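Local coordinates for spore coat polysaccharide biosynthesis protein SpsE (Bacillus subtilis, PDB 1VLI), which works in spore coat polysaccharide biosynthesis, where it probably acts as an N-acylneuraminate-9-phosphate synthase, at residues A[27-31]-A[276-280]; A[59-65]-A[115-120]; A[163-167]-A[190-195]; A[226-230]-A[245-249]; A[230-234]-A[268-272]. All blocks are in the same frame, centred on the assembly; numbering follows the deposited sequence.

Interaction 1. Residues A[27-31]-A[276-280]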
# COMPACT_ATOMS: atom_id res chain seq x y z
N ALA A 27 -13.58 -17.69 3.25
CA ALA A 27 -12.90 -17.24 4.44
C ALA A 27 -13.56 -15.99 5.03
O ALA A 27 -14.16 -15.20 4.28
CB ALA A 27 -11.43 -16.95 4.10
N PRO A 28 -13.42 -15.78 6.35
CA PRO A 28 -13.87 -14.53 6.99
C PRO A 28 -13.13 -13.31 6.40
O PRO A 28 -11.99 -13.45 5.96
CB PRO A 28 -13.44 -14.70 8.45
CG PRO A 28 -13.25 -16.16 8.63
CD PRO A 28 -12.79 -16.70 7.32
N VAL A 29 -13.77 -12.14 6.38
CA VAL A 29 -13.10 -10.91 5.97
C VAL A 29 -11.85 -10.70 6.82
O VAL A 29 -11.90 -10.89 8.03
CB VAL A 29 -14.06 -9.68 6.00
CG1 VAL A 29 -13.31 -8.38 5.60
CG2 VAL A 29 -15.23 -9.91 5.03
N PHE A 30 -10.74 -10.35 6.19
CA PHE A 30 -9.47 -10.13 6.89
C PHE A 30 -9.36 -8.64 7.21
O PHE A 30 -9.31 -7.78 6.29
CB PHE A 30 -8.29 -10.59 6.02
CG PHE A 30 -6.97 -10.60 6.74
CD1 PHE A 30 -6.58 -11.69 7.51
CD2 PHE A 30 -6.11 -9.52 6.61
CE1 PHE A 30 -5.33 -11.68 8.20
CE2 PHE A 30 -4.89 -9.50 7.24
CZ PHE A 30 -4.49 -10.59 8.07
N ILE A 31 -9.34 -8.34 8.52
CA ILE A 31 -9.39 -6.95 9.01
C ILE A 31 -8.06 -6.43 9.48
O ILE A 31 -7.43 -7.00 10.41
CB ILE A 31 -10.46 -6.74 10.12
CG1 ILE A 31 -11.80 -7.28 9.68
CG2 ILE A 31 -10.57 -5.26 10.50
CD1 ILE A 31 -12.83 -7.39 10.76
N ILE A 276 -18.90 -5.46 10.55
CA ILE A 276 -18.42 -6.37 9.49
C ILE A 276 -18.86 -7.81 9.75
O ILE A 276 -19.32 -8.49 8.83
CB ILE A 276 -16.87 -6.31 9.35
CG1 ILE A 276 -16.45 -5.07 8.58
CG2 ILE A 276 -16.32 -7.53 8.62
CD1 ILE A 276 -15.11 -4.51 9.03
N ARG A 277 -18.72 -8.26 10.99
CA ARG A 277 -18.92 -9.65 11.31
C ARG A 277 -20.39 -10.01 11.28
O ARG A 277 -20.75 -11.15 10.98
CB ARG A 277 -18.31 -9.96 12.68
CG ARG A 277 -16.77 -9.91 12.69
CD ARG A 277 -16.09 -11.08 11.98
NE ARG A 277 -14.63 -10.96 12.02
CZ ARG A 277 -13.83 -10.93 10.95
NH1 ARG A 277 -14.34 -11.01 9.72
NH2 ARG A 277 -12.53 -10.81 11.11
N LYS A 278 -21.23 -9.04 11.61
CA LYS A 278 -22.68 -9.21 11.58
C LYS A 278 -23.13 -9.26 10.14
O LYS A 278 -23.94 -10.13 9.77
CB LYS A 278 -23.36 -8.04 12.31
CG LYS A 278 -24.89 -7.94 12.12
CD LYS A 278 -25.37 -6.63 12.73
CE LYS A 278 -26.70 -6.83 13.40
NZ LYS A 278 -26.43 -7.46 14.73
N THR A 279 -22.61 -8.34 9.33
CA THR A 279 -22.91 -8.27 7.92
C THR A 279 -22.54 -9.59 7.27
O THR A 279 -23.24 -10.04 6.36
CB THR A 279 -22.11 -7.14 7.27
OG1 THR A 279 -22.52 -5.90 7.85
CG2 THR A 279 -22.43 -6.99 5.77
N GLU A 280 -21.47 -10.23 7.75
CA GLU A 280 -21.00 -11.48 7.12
C GLU A 280 -21.98 -12.61 7.38
O GLU A 280 -22.29 -13.38 6.47
CB GLU A 280 -19.63 -11.90 7.64
CG GLU A 280 -18.43 -11.28 6.93
CD GLU A 280 -17.12 -11.58 7.65
OE1 GLU A 280 -16.93 -11.10 8.79
OE2 GLU A 280 -16.27 -12.31 7.09
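Arg277 lays its guanidinium group against the start of strand 30-36, with Ile31 CD1 over one face of the group, 3.5 Å from Arg277 NH2. Both terminal nitrogens converge on a single acceptor: Arg277 NH1 and NH2 donate to Val29 O at 3.0 and 3.1 Å. Glu280, almost one turn further along helix 266-285, takes the other polar group of the same residue, its OE2 accepting from Val29 N at 2.6 Å along a nearly straight bond. Its OE1 in turn forms a salt bridge with Arg277 NH1 (2.8 Å). Next to this polar cluster, Ile276 CG2 packs on Val29 CB and Ile276 CD1 on Ile31 CD1, each at 4.1 Å. The contact ties the helix that follows the last strand of the TIM barrel to the entry of the first. Asp59 adds a second salt bridge to Arg277 and also accepts from Ile31 N. Two opposite charges on one helix thus satisfy both the N-H and the C=O of Val29, just ahead of the strand proper.

Interaction 2. Residues A[59-65]-A[115-120]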
# COMPACT_ATOMS: atom_id res chain seq x y z
N ASP A 59 -7.71 -8.61 12.69
CA ASP A 59 -6.86 -9.74 12.33
C ASP A 59 -5.40 -9.36 12.32
O ASP A 59 -4.52 -10.19 12.56
CB ASP A 59 -7.23 -10.23 10.93
CG ASP A 59 -8.53 -10.97 10.93
OD1 ASP A 59 -8.57 -12.01 11.64
OD2 ASP A 59 -9.56 -10.58 10.31
N ALA A 60 -5.16 -8.10 11.99
CA ALA A 60 -3.83 -7.62 11.68
C ALA A 60 -3.72 -6.23 12.26
O ALA A 60 -4.74 -5.54 12.41
CB ALA A 60 -3.61 -7.56 10.14
N VAL A 61 -2.50 -5.82 12.56
CA VAL A 61 -2.24 -4.46 12.98
C VAL A 61 -1.08 -3.99 12.14
O VAL A 61 -0.09 -4.72 11.97
CB VAL A 61 -1.92 -4.35 14.50
CG1 VAL A 61 -0.64 -5.11 14.83
CG2 VAL A 61 -1.82 -2.86 14.94
N LYS A 62 -1.22 -2.80 11.58
CA LYS A 62 -0.25 -2.30 10.63
C LYS A 62 0.45 -1.02 11.11
O LYS A 62 -0.24 -0.04 11.46
CB LYS A 62 -0.94 -2.08 9.29
CG LYS A 62 -0.08 -1.23 8.38
CD LYS A 62 0.05 -1.85 7.05
CE LYS A 62 -1.06 -1.32 6.12
NZ LYS A 62 -0.90 0.13 5.85
N PHE A 63 1.80 -1.05 11.11
CA PHE A 63 2.67 0.09 11.48
C PHE A 63 3.54 0.55 10.32
O PHE A 63 4.00 -0.27 9.51
CB PHE A 63 3.59 -0.30 12.65
CG PHE A 63 2.87 -0.40 13.99
CD1 PHE A 63 2.71 0.73 14.79
CD2 PHE A 63 2.35 -1.61 14.41
CE1 PHE A 63 2.02 0.66 15.99
CE2 PHE A 63 1.65 -1.69 15.63
CZ PHE A 63 1.49 -0.55 16.41
N GLN A 64 3.78 1.86 10.23
CA GLN A 64 4.78 2.39 9.30
C GLN A 64 6.19 2.14 9.83
O GLN A 64 6.52 2.51 10.96
CB GLN A 64 4.60 3.88 9.12
CG GLN A 64 5.13 4.41 7.79
CD GLN A 64 4.93 5.92 7.66
OE1 GLN A 64 5.90 6.67 7.62
NE2 GLN A 64 3.69 6.36 7.61
N MSE A 65 7.02 1.50 9.01
CA MSE A 65 8.40 1.26 9.40
C MSE A 65 9.39 2.20 8.76
O MSE A 65 10.41 2.52 9.36
CB MSE A 65 8.79 -0.17 9.14
CG MSE A 65 8.25 -1.11 10.19
SE MSE A 65 8.94 -2.93 9.96
CE MSE A 65 10.82 -2.56 10.01
N VAL A 115 -2.44 -11.09 17.10
CA VAL A 115 -2.67 -10.28 15.92
C VAL A 115 -1.44 -10.34 15.02
O VAL A 115 -0.30 -10.60 15.47
CB VAL A 115 -3.16 -8.83 16.25
CG1 VAL A 115 -4.32 -8.86 17.21
CG2 VAL A 115 -2.06 -8.00 16.84
N ILE A 116 -1.69 -10.12 13.74
CA ILE A 116 -0.67 -10.28 12.73
C ILE A 116 -0.11 -8.90 12.42
O ILE A 116 -0.84 -8.01 11.92
CB ILE A 116 -1.26 -10.92 11.45
CG1 ILE A 116 -1.79 -12.34 11.73
CG2 ILE A 116 -0.24 -10.89 10.30
CD1 ILE A 116 -2.70 -12.89 10.61
N PHE A 117 1.17 -8.74 12.70
CA PHE A 117 1.90 -7.54 12.39
C PHE A 117 2.14 -7.44 10.90
O PHE A 117 2.59 -8.41 10.27
CB PHE A 117 3.25 -7.54 13.11
CG PHE A 117 4.12 -6.35 12.78
CD1 PHE A 117 4.04 -5.18 13.55
CD2 PHE A 117 5.01 -6.38 11.71
CE1 PHE A 117 4.84 -4.06 13.24
CE2 PHE A 117 5.81 -5.27 11.39
CZ PHE A 117 5.73 -4.12 12.17
N LEU A 118 1.82 -6.27 10.35
CA LEU A 118 2.08 -5.96 8.95
C LEU A 118 2.70 -4.58 8.78
O LEU A 118 2.42 -3.66 9.55
CB LEU A 118 0.79 -6.00 8.14
CG LEU A 118 0.08 -7.35 8.00
CD1 LEU A 118 -1.21 -7.06 7.31
CD2 LEU A 118 0.90 -8.33 7.19
N SER A 119 3.54 -4.45 7.77
CA SER A 119 4.03 -3.13 7.37
C SER A 119 4.08 -2.99 5.84
O SER A 119 3.77 -3.93 5.10
CB SER A 119 5.40 -2.90 7.99
OG SER A 119 5.65 -1.53 8.11
N THR A 120 4.56 -1.83 5.40
CA THR A 120 4.63 -1.46 3.98
C THR A 120 6.07 -1.29 3.53
O THR A 120 6.89 -0.69 4.25
CB THR A 120 3.91 -0.11 3.80
OG1 THR A 120 2.61 -0.23 4.36
CG2 THR A 120 3.66 0.20 2.36
O HOH W 1 -0.03 0.95 2.88
O HOH W 2 2.66 1.03 6.89
O HOH W 3 6.45 1.58 6.13
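Backbone hydrogen bonds set the frame: this is a parallel pairing in which Ile116 N donates to Asp59 O (3.1 Å), Val61 N to Ile116 O (2.8 Å), Leu118 N to Val61 O (2.9 Å) and Phe63 N to Leu118 O (3.1 Å). Ala60 thus pairs with Ile116, Val61 with Phe117 and Lys62 with Leu118. Past the last of these, a side chain carries the join on, Ser119 OG donating to Phe63 O at a short 2.5 Å.

Apolar contacts line both faces. On the face of Ala60 and Leu118, Ala60 CB meets Leu118 CD1 at 3.7 Å. On the other, Val61 CG1 rests on Val115 CG2 (3.8 Å) and Phe63 CD2 on Phe117 CE1 (3.7 Å). The selenium of Met65, a selenomethionine, sits at the edge of the Phe117 ring, 4.1 Å from CZ, in a Met-aromatic contact.

Water links the diverging ends: one bridges Lys62 NZ to Thr120 OG1, another Phe63 O to Thr120 OG1, a third Met65 N to Thr120 O. Lys62 NZ has its strongest partner in Glu246, a salt bridge near the zinc.

These are neighbouring strands of the TIM barrel. Strand 60-63 also pairs with strand 30-36, while Val61 and Phe117 pack outward on helix 103-112, which leads into strand 116-118.

Interaction 3. Residues A[163-167]-A[190-195]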
# COMPACT_ATOMS: atom_id res chain seq x y z
N PHE A 163 -1.72 -5.03 -2.68
CA PHE A 163 -1.40 -3.73 -3.28
C PHE A 163 -2.61 -2.81 -3.41
O PHE A 163 -3.73 -3.26 -3.60
CB PHE A 163 -0.53 -3.84 -4.53
CG PHE A 163 -1.24 -4.35 -5.75
CD1 PHE A 163 -1.97 -3.47 -6.59
CD2 PHE A 163 -1.13 -5.69 -6.12
CE1 PHE A 163 -2.56 -3.92 -7.74
CE2 PHE A 163 -1.75 -6.15 -7.29
CZ PHE A 163 -2.45 -5.27 -8.11
N SER A 164 -2.37 -1.52 -3.23
CA SER A 164 -3.43 -0.56 -3.20
C SER A 164 -3.55 0.13 -4.55
O SER A 164 -2.62 0.11 -5.36
CB SER A 164 -3.15 0.42 -2.08
OG SER A 164 -3.72 -0.07 -0.87
N THR A 165 -4.68 0.75 -4.82
CA THR A 165 -4.92 1.26 -6.16
C THR A 165 -5.50 2.68 -6.24
O THR A 165 -6.25 2.98 -7.18
CB THR A 165 -5.87 0.31 -6.91
OG1 THR A 165 -7.13 0.28 -6.24
CG2 THR A 165 -5.37 -1.15 -6.86
N ALA A 166 -5.16 3.55 -5.29
CA ALA A 166 -5.70 4.92 -5.33
C ALA A 166 -5.26 5.60 -6.61
O ALA A 166 -4.07 5.58 -6.97
CB ALA A 166 -5.26 5.74 -4.15
N GLY A 167 -6.23 6.19 -7.31
CA GLY A 167 -5.94 6.96 -8.53
C GLY A 167 -5.51 6.17 -9.76
O GLY A 167 -5.07 6.76 -10.75
N ILE A 190 -5.84 -7.12 -3.97
CA ILE A 190 -5.85 -5.80 -4.62
C ILE A 190 -6.82 -4.94 -3.82
O ILE A 190 -7.97 -5.31 -3.69
CB ILE A 190 -6.36 -5.94 -6.08
CG1 ILE A 190 -5.49 -6.94 -6.86
CG2 ILE A 190 -6.41 -4.57 -6.79
CD1 ILE A 190 -5.83 -7.07 -8.33
N MSE A 191 -6.35 -3.83 -3.24
CA MSE A 191 -7.23 -2.97 -2.45
C MSE A 191 -7.74 -1.82 -3.31
O MSE A 191 -6.97 -1.14 -3.96
CB MSE A 191 -6.53 -2.39 -1.24
CG MSE A 191 -5.74 -3.43 -0.35
SE MSE A 191 -6.95 -4.64 0.53
CE MSE A 191 -7.50 -3.50 2.02
N HIS A 192 -9.04 -1.59 -3.31
CA HIS A 192 -9.60 -0.35 -3.81
C HIS A 192 -9.44 0.68 -2.72
O HIS A 192 -9.47 0.34 -1.54
CB HIS A 192 -11.09 -0.52 -4.14
CG HIS A 192 -11.79 0.76 -4.46
ND1 HIS A 192 -11.32 1.65 -5.40
CD2 HIS A 192 -12.93 1.30 -3.96
CE1 HIS A 192 -12.15 2.68 -5.48
NE2 HIS A 192 -13.14 2.48 -4.62
N CYS A 193 -9.32 1.95 -3.09
CA CYS A 193 -8.85 2.93 -2.17
C CYS A 193 -9.01 4.33 -2.73
O CYS A 193 -8.84 4.53 -3.93
CB CYS A 193 -7.37 2.64 -1.96
SG CYS A 193 -6.62 3.73 -0.79
N VAL A 194 -9.28 5.31 -1.88
CA VAL A 194 -9.25 6.74 -2.26
C VAL A 194 -8.15 7.52 -1.50
O VAL A 194 -8.10 7.49 -0.26
CB VAL A 194 -10.59 7.41 -1.94
CG1 VAL A 194 -10.65 8.80 -2.52
CG2 VAL A 194 -11.75 6.55 -2.43
N ALA A 195 -7.27 8.22 -2.23
CA ALA A 195 -6.06 8.83 -1.61
C ALA A 195 -6.29 10.06 -0.72
O ALA A 195 -5.42 10.42 0.08
CB ALA A 195 -4.95 9.10 -2.65
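The apolar centre is Ile190, whose CG1 meets Phe163 CZ at 3.7 Å and whose CG2 meets Thr165 CG2 at 3.6 Å. All three side chains turn toward helix 170-181, where Ile190 and Thr165 share Val173. A second, smaller apolar patch forms where the strands run out into loops: Ala166 CB lies 3.7 Å from Ala195 CB and 4.1 Å from Cys193 SG. On the reverse face of the sheet, Ser164 and Met191 (a selenomethionine) form a beta bridge, with Ser164 OG 3.7 Å from Met191 CB; this serine hydroxyl is hydrogen-bonded to Lys139.

Between the strands, Met191 N donates to Phe163 O at 2.7 Å in an almost linear bond. Toward the loop end the join turns polar at the side chains as well: Thr165, with chi1 in the p well, swings OG1 round to donate to Met191 O, also at 2.7 Å. Lys301 meets that same hydroxyl. Ala166 CA approaches Cys193 O at 3.5 Å in a CA-H...O contact, so the strands stay close beyond their last regular bridge.

Two parallel strands joined through a helix that covers one of their faces make a beta-alpha-beta crossover, here strand 161-164, helix 170-181 and strand 188-193, the repeating unit of the TIM barrel.

Interaction 4. Residues A[226-230]-A[245-249]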
# COMPACT_ATOMS: atom_id res chain seq x y z
N HIS A 226 -10.83 5.22 3.88
CA HIS A 226 -10.36 6.50 4.39
C HIS A 226 -11.47 7.45 4.86
O HIS A 226 -11.20 8.60 5.21
CB HIS A 226 -9.47 7.21 3.37
CG HIS A 226 -8.13 6.58 3.20
ND1 HIS A 226 -7.52 6.43 1.98
CD2 HIS A 226 -7.28 6.03 4.11
CE1 HIS A 226 -6.35 5.83 2.14
NE2 HIS A 226 -6.18 5.58 3.42
N SER A 227 -12.70 6.96 4.87
CA SER A 227 -13.85 7.72 5.35
C SER A 227 -13.95 7.67 6.87
O SER A 227 -13.53 6.69 7.49
CB SER A 227 -15.12 7.15 4.77
OG SER A 227 -15.44 5.92 5.40
N GLU A 228 -14.56 8.72 7.43
CA GLU A 228 -14.67 8.94 8.87
C GLU A 228 -15.56 7.95 9.62
O GLU A 228 -15.17 7.41 10.66
CB GLU A 228 -15.21 10.35 9.14
CG GLU A 228 -14.26 11.49 8.79
CD GLU A 228 -14.67 12.79 9.47
OE1 GLU A 228 -14.60 12.85 10.71
OE2 GLU A 228 -15.05 13.75 8.76
N HIS A 229 -16.76 7.74 9.10
CA HIS A 229 -17.75 6.90 9.75
C HIS A 229 -17.24 5.49 10.05
O HIS A 229 -16.59 4.88 9.20
CB HIS A 229 -18.99 6.82 8.87
CG HIS A 229 -20.20 6.33 9.60
ND1 HIS A 229 -20.38 5.01 9.94
CD2 HIS A 229 -21.27 7.00 10.10
CE1 HIS A 229 -21.52 4.88 10.60
NE2 HIS A 229 -22.08 6.07 10.71
N PRO A 230 -17.54 4.96 11.23
CA PRO A 230 -17.05 3.61 11.62
C PRO A 230 -17.58 2.40 10.81
O PRO A 230 -16.80 1.46 10.60
CB PRO A 230 -17.45 3.50 13.11
CG PRO A 230 -17.67 4.91 13.55
CD PRO A 230 -18.29 5.59 12.34
N ILE A 245 -10.50 -5.44 4.71
CA ILE A 245 -10.84 -4.05 5.04
C ILE A 245 -9.68 -3.50 5.81
O ILE A 245 -9.20 -4.14 6.75
CB ILE A 245 -12.12 -3.96 5.93
CG1 ILE A 245 -13.36 -4.55 5.26
CG2 ILE A 245 -12.42 -2.51 6.37
CD1 ILE A 245 -13.80 -3.83 3.86
N GLU A 246 -9.23 -2.31 5.42
CA GLU A 246 -8.21 -1.59 6.17
C GLU A 246 -8.84 -0.27 6.66
O GLU A 246 -9.50 0.44 5.88
CB GLU A 246 -7.03 -1.33 5.24
CG GLU A 246 -5.73 -0.91 5.90
CD GLU A 246 -4.65 -0.57 4.88
OE1 GLU A 246 -4.84 -0.84 3.66
OE2 GLU A 246 -3.60 -0.02 5.28
N LYS A 247 -8.67 0.02 7.96
CA LYS A 247 -9.12 1.29 8.55
C LYS A 247 -8.08 1.80 9.53
O LYS A 247 -7.50 1.00 10.28
CB LYS A 247 -10.46 1.09 9.28
CG LYS A 247 -11.23 2.37 9.64
CD LYS A 247 -12.21 2.78 8.57
CE LYS A 247 -13.31 3.68 9.14
NZ LYS A 247 -14.17 4.23 8.05
N HIS A 248 -7.84 3.13 9.52
CA HIS A 248 -6.96 3.76 10.51
C HIS A 248 -7.64 3.77 11.88
O HIS A 248 -8.87 3.95 11.98
CB HIS A 248 -6.62 5.20 10.16
CG HIS A 248 -5.83 5.34 8.90
ND1 HIS A 248 -4.55 5.86 8.88
CD2 HIS A 248 -6.12 5.04 7.61
CE1 HIS A 248 -4.10 5.87 7.64
NE2 HIS A 248 -5.03 5.38 6.85
N PHE A 249 -6.83 3.55 12.92
CA PHE A 249 -7.29 3.73 14.28
C PHE A 249 -6.24 4.42 15.14
O PHE A 249 -5.06 4.45 14.80
CB PHE A 249 -7.70 2.39 14.90
CG PHE A 249 -6.56 1.57 15.44
CD1 PHE A 249 -5.68 0.94 14.58
CD2 PHE A 249 -6.39 1.41 16.82
CE1 PHE A 249 -4.64 0.17 15.05
CE2 PHE A 249 -5.35 0.63 17.33
CZ PHE A 249 -4.46 0.01 16.45
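Two adjoining features meet here at the C-terminal end of a TIM barrel, the end where the active sites of this fold lie: a pair of zinc-site histidines and a lysine anchoring the loop beside them. The loop follows strand 220-225, and its partner is the end of the neighbouring strand 244-248.

His226 and His248 both belong to the zinc site. Their rings meet rim to rim, with centroids 5.4 Å apart and planes at 51°; His226 CD2 comes within 3.6 Å of His248 NE2, and the two NE2 atoms are likewise 3.6 Å apart, a spacing consistent with a shared metal. His226 ND1 is held by Val194 O, an arrangement that leaves NE2 to face the zinc, while the side chain of His248 approaches the ion to about 2 Å at its nearest atom.

Lys247 points to the other face of its strand from Glu246, running outward past Pro234 and Met272. Its ammonium group draws the loop round itself: Lys247 NZ donates to Ser227 O at 2.6 Å and to His229 O at 2.8 Å, and makes a salt bridge with Asp225. The turn just beyond His226 is thus pinned to the strand that supplies the second histidine. Ser227 OG lies 3.4 Å from Lys247 NZ but at a poor angle for bonding, and is hydrogen-bonded to Asp225 instead.

Interaction 5. Residues A[230-234]-A[268-272]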
# COMPACT_ATOMS: atom_id res chain seq x y z
N PRO A 230 -17.54 4.96 11.23
CA PRO A 230 -17.05 3.61 11.62
C PRO A 230 -17.58 2.40 10.81
O PRO A 230 -16.80 1.46 10.60
CB PRO A 230 -17.45 3.50 13.11
CG PRO A 230 -17.67 4.91 13.55
CD PRO A 230 -18.29 5.59 12.34
N THR A 231 -18.85 2.42 10.36
CA THR A 231 -19.48 1.24 9.73
C THR A 231 -20.07 1.39 8.31
O THR A 231 -20.19 0.40 7.59
CB THR A 231 -20.59 0.64 10.63
OG1 THR A 231 -21.45 1.69 11.11
CG2 THR A 231 -20.02 -0.00 11.91
N GLU A 232 -20.48 2.59 7.90
CA GLU A 232 -21.26 2.63 6.65
C GLU A 232 -20.51 2.15 5.40
O GLU A 232 -21.03 1.30 4.68
CB GLU A 232 -22.03 3.95 6.45
CG GLU A 232 -21.30 5.07 5.72
CD GLU A 232 -22.27 6.11 5.18
OE1 GLU A 232 -23.44 5.74 4.98
OE2 GLU A 232 -21.87 7.27 4.97
N ALA A 233 -19.28 2.63 5.18
CA ALA A 233 -18.52 2.16 4.04
C ALA A 233 -17.88 0.77 4.24
O ALA A 233 -17.91 -0.02 3.28
CB ALA A 233 -17.51 3.19 3.58
N PRO A 234 -17.27 0.46 5.42
CA PRO A 234 -16.80 -0.92 5.66
C PRO A 234 -17.87 -2.00 5.38
O PRO A 234 -17.62 -2.93 4.62
CB PRO A 234 -16.32 -0.92 7.16
CG PRO A 234 -15.92 0.54 7.41
CD PRO A 234 -16.95 1.36 6.54
N GLU A 268 -14.91 2.66 18.51
CA GLU A 268 -15.33 2.71 17.12
C GLU A 268 -14.69 1.57 16.30
O GLU A 268 -15.33 1.06 15.38
CB GLU A 268 -15.00 4.07 16.52
CG GLU A 268 -15.56 5.25 17.30
CD GLU A 268 -15.14 6.59 16.70
OE1 GLU A 268 -13.91 6.81 16.51
OE2 GLU A 268 -16.04 7.41 16.41
N LEU A 269 -13.45 1.17 16.62
CA LEU A 269 -12.79 0.07 15.92
C LEU A 269 -13.53 -1.24 16.16
O LEU A 269 -13.90 -1.91 15.19
CB LEU A 269 -11.30 -0.08 16.30
CG LEU A 269 -10.45 -1.07 15.47
CD1 LEU A 269 -10.25 -0.63 13.99
CD2 LEU A 269 -9.08 -1.35 16.10
N LYS A 270 -13.76 -1.57 17.44
CA LYS A 270 -14.60 -2.71 17.86
C LYS A 270 -15.99 -2.68 17.20
O LYS A 270 -16.52 -3.72 16.77
CB LYS A 270 -14.75 -2.73 19.39
CG LYS A 270 -15.37 -4.00 19.99
N GLU A 271 -16.56 -1.48 17.11
CA GLU A 271 -17.85 -1.25 16.49
C GLU A 271 -17.82 -1.63 15.00
O GLU A 271 -18.71 -2.35 14.53
CB GLU A 271 -18.23 0.21 16.70
CG GLU A 271 -19.55 0.66 16.13
CD GLU A 271 -19.83 2.13 16.39
OE1 GLU A 271 -19.30 2.67 17.40
OE2 GLU A 271 -20.57 2.75 15.58
N MSE A 272 -16.80 -1.16 14.27
CA MSE A 272 -16.59 -1.54 12.87
C MSE A 272 -16.52 -3.05 12.69
O MSE A 272 -17.22 -3.60 11.84
CB MSE A 272 -15.33 -0.93 12.28
CG MSE A 272 -15.24 -1.17 10.76
SE MSE A 272 -13.51 -0.70 10.02
CE MSE A 272 -12.29 -2.17 10.96
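Pro230 presses its ring into the side of helix 266-285: its CB lies 3.9 Å from Glu268 O and its CG 4.1 Å from Glu268 CB. Glu271, with chi1 and chi2 both t, stretches straight alongside and brings OE2 to 4.0 Å from Pro230 CB, so the helix-facing side of the ring meets the aliphatic part of one glutamate and the carboxylate of another. The carboxylate of Glu268 has its own partner, the backbone N of Asn265.

Thr231 takes the p rotamer, which places CG2 against the helix, 3.8 Å from Glu271 O and 3.9 Å from Met272 CA. It stands at the N-cap position of helix 232-239, yet its side chain makes no capping bond.

Both helices belong to the outer layer of the TIM barrel; helix 232-239 leads into strand 244-248 and helix 266-285 comes after it, so their contact closes over Lys247 of that strand. No hydrogen bond crosses between residues 230-234 and 268-272.

Met272, a selenomethionine, is extended through chi1 and chi2 (both t) and bends only at chi3 (66°, p). Its CG passes 3.1 Å from Pro230 O, a tight approach, and its SE touches Pro234 CG at 3.8 Å, beyond which the bend turns CE away from the proline.

How the interactions relate
All five contacts belong to one TIM barrel with the zinc inside its C-terminal mouth. Interaction 4 supplies the metal's two histidines, and interactions 2 and 3 approach it from other strands: the side chains of Lys62 and Cys193 each lie about 6 Å from the ion. Lys62 NZ reaches Glu246 OE2 at 2.8 Å, joining interactions 2 and 4, and Val194 O lies 2.5 Å from His226 ND1, joining 3 and 4. Interactions 1 and 5 are farther out, on helix 266-285, with centres 12 Å apart; Met272 CE touches Ile31 CG2 at 3.6 Å. Interactions 4 and 5 share Pro230, and Lys247 CB meets Met272 SE at 3.6 Å.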